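Local coordinates for protein glucose-permease IIA component (Mycoplasma capricolum, PDB 2GPR) that probably accepts a phosphoryl group from phospho-HPr on a histidine and passes it to the EIIB domain during glucose uptake, at residues A[14-20]-A[38-44]. Residue numbers count along the deposited sequence, not the author numbering.
Sequences CDGTIIT and FAINPKS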
loop_
_atom_site.group_PDB
_atom_site.type_symbol
_atom_site.label_atom_id
_atom_site.label_comp_id
_atom_site.label_asym_id
_atom_site.label_seq_id
_atom_site.Cartn_x
_atom_site.Cartn_y
_atom_site.Cartn_z
ATOM N N CYS A 14 -5.898 3.985 3.873
ATOM C CA CYS A 14 -6.606 4.034 5.118
ATOM C C CYS A 14 -6.331 5.361 5.849
ATOM O O CYS A 14 -5.576 6.255 5.386
ATOM C CB CYS A 14 -6.301 2.860 6.015
ATOM S SG CYS A 14 -4.571 2.835 6.407
ATOM N N ASP A 15 -6.974 5.523 6.969
ATOM C CA ASP A 15 -6.723 6.709 7.692
ATOM C C ASP A 15 -5.493 6.421 8.531
ATOM O O ASP A 15 -5.210 5.267 8.792
ATOM C CB ASP A 15 -7.972 7.134 8.525
ATOM C CG ASP A 15 -9.067 7.879 7.748
ATOM O OD1 ASP A 15 -8.865 8.002 6.438
ATOM O OD2 ASP A 15 -10.037 8.369 8.308
ATOM N N GLY A 16 -4.719 7.447 8.902
ATOM C CA GLY A 16 -3.518 7.245 9.732
ATOM C C GLY A 16 -2.381 8.202 9.391
ATOM O O GLY A 16 -2.589 9.251 8.780
ATOM N N THR A 17 -1.167 7.814 9.783
ATOM C CA THR A 17 -0.012 8.629 9.534
ATOM C C THR A 17 0.923 8.008 8.535
ATOM O O THR A 17 1.372 6.883 8.705
ATOM C CB THR A 17 0.792 8.727 10.831
ATOM O OG1 THR A 17 -0.094 8.845 11.904
ATOM C CG2 THR A 17 1.812 9.867 10.796
ATOM N N ILE A 18 1.320 8.770 7.550
ATOM C CA ILE A 18 2.337 8.297 6.673
ATOM C C ILE A 18 3.633 8.454 7.462
ATOM O O ILE A 18 3.823 9.464 8.131
ATOM C CB ILE A 18 2.358 9.051 5.352
ATOM C CG1 ILE A 18 0.999 8.864 4.640
ATOM C CG2 ILE A 18 3.518 8.570 4.462
ATOM C CD1 ILE A 18 0.652 7.388 4.355
ATOM N N ILE A 19 4.433 7.405 7.510
ATOM C CA ILE A 19 5.701 7.390 8.205
ATOM C C ILE A 19 6.666 6.903 7.144
ATOM O O ILE A 19 6.207 6.546 6.069
ATOM C CB ILE A 19 5.661 6.435 9.423
ATOM C CG1 ILE A 19 5.525 4.967 8.973
ATOM C CG2 ILE A 19 4.457 6.731 10.305
ATOM C CD1 ILE A 19 4.719 4.147 9.965
ATOM N N THR A 20 7.971 6.855 7.435
ATOM C CA THR A 20 8.982 6.410 6.471
ATOM C C THR A 20 9.249 4.941 6.598
ATOM O O THR A 20 8.799 4.314 7.564
ATOM C CB THR A 20 10.315 7.205 6.569
ATOM O OG1 THR A 20 10.870 7.129 7.881
ATOM C CG2 THR A 20 10.123 8.667 6.174
ATOM N N PHE A 38 6.818 4.337 1.091
ATOM C CA PHE A 38 6.640 4.714 2.485
ATOM C C PHE A 38 5.711 3.729 3.247
ATOM O O PHE A 38 5.522 2.602 2.847
ATOM C CB PHE A 38 6.112 6.099 2.574
ATOM C CG PHE A 38 4.934 6.196 1.658
ATOM C CD1 PHE A 38 5.110 6.414 0.296
ATOM C CD2 PHE A 38 3.642 6.007 2.132
ATOM C CE1 PHE A 38 4.041 6.472 -0.588
ATOM C CE2 PHE A 38 2.546 6.070 1.264
ATOM C CZ PHE A 38 2.748 6.292 -0.098
ATOM N N ALA A 39 5.157 4.136 4.370
ATOM C CA ALA A 39 4.303 3.256 5.139
ATOM C C ALA A 39 3.159 4.014 5.817
ATOM O O ALA A 39 2.983 5.216 5.714
ATOM C CB ALA A 39 5.101 2.422 6.147
ATOM N N ILE A 40 2.365 3.282 6.477
ATOM C CA ILE A 40 1.258 3.855 7.072
ATOM C C ILE A 40 0.914 3.155 8.345
ATOM O O ILE A 40 0.998 1.928 8.456
ATOM C CB ILE A 40 0.060 4.049 6.087
ATOM C CG1 ILE A 40 -0.929 5.130 6.601
ATOM C CG2 ILE A 40 -0.707 2.757 5.756
ATOM C CD1 ILE A 40 -2.000 5.539 5.571
ATOM N N ASN A 41 0.630 4.013 9.343
ATOM C CA ASN A 41 0.107 3.643 10.634
ATOM C C ASN A 41 -1.412 3.703 10.509
ATOM O O ASN A 41 -2.028 4.808 10.616
ATOM C CB ASN A 41 0.585 4.562 11.735
ATOM C CG ASN A 41 1.148 3.721 12.799
ATOM O OD1 ASN A 41 0.545 2.697 13.152
ATOM N ND2 ASN A 41 2.417 3.975 13.103
ATOM N N PRO A 42 -1.995 2.526 10.193
ATOM C CA PRO A 42 -3.409 2.420 10.005
ATOM C C PRO A 42 -4.198 2.817 11.252
ATOM O O PRO A 42 -4.045 2.249 12.325
ATOM C CB PRO A 42 -3.724 0.957 9.648
ATOM C CG PRO A 42 -2.456 0.169 9.899
ATOM C CD PRO A 42 -1.368 1.181 10.228
ATOM N N LYS A 43 -5.038 3.811 11.067
ATOM C CA LYS A 43 -5.945 4.258 12.069
ATOM C C LYS A 43 -7.243 3.563 11.839
ATOM O O LYS A 43 -7.925 3.227 12.807
ATOM C CB LYS A 43 -6.213 5.734 12.020
ATOM C CG LYS A 43 -5.056 6.574 12.486
ATOM C CD LYS A 43 -5.469 8.035 12.534
ATOM C CE LYS A 43 -4.302 8.999 12.667
ATOM N NZ LYS A 43 -3.814 9.083 14.051
ATOM N N SER A 44 -7.608 3.411 10.545
ATOM C CA SER A 44 -8.859 2.742 10.125
ATOM C C SER A 44 -8.665 1.268 9.734
ATOM O O SER A 44 -7.574 0.765 9.735
ATOM C CB SER A 44 -9.677 3.513 9.089
ATOM O OG SER A 44 -9.013 3.518 7.836
#
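Strand 16-19 and residues 38-42 of strand 36-42 are antiparallel neighbours in the beta-sandwich of the glucose-type IIA domain; the axes of these short segments approach to 4.6 Å at 156°. Two hydrogen-bonded pairs join the backbones: Thr17 N to Asn41 O (3.2 Å) and Asn41 N to Thr17 O (3.0 Å), then Ile19 N to Ala39 O (3.2 Å) and Ala39 N to Ile19 O (3.1 Å). The same register reaches Lys43 N, which gives a short bond to Asp15 O (2.7 Å). On their far edges, Gly16 and Ile18 bond the backbone of Val144 and Gly142, while Phe38 and Ile40 bond strand 124-130.

One face is apolar: Ile18 CD1 meets Ile40 CD1 at 3.5 Å, Ile18 CG2 lies 3.5 Å from Phe38 CD2, and Cys14 SG packs 3.8 Å from Ile40 CD1. Val150 covers Ile18 and Phe38. The other face carries Thr17, Ile19, Ala39 and Asn41; there Ile19 CG1 touches Ala39 CB (3.8 Å); the side chain of Ala39 is about 9 Å from that of His78, the probable phosphorylation site.

Thr17 OG1 hydrogen-bonds Glu143 OE1, and Lys43 NZ forms a salt bridge with OE2 of the same carboxylate. Gly16 CA presses to 3.0 Å from Asn41 O, where a CB would clash. Beyond it, a side chain replaces a backbone acceptor: Asp15 N donates to Ser44 OG at 3.0 Å, nearly linear at 175°.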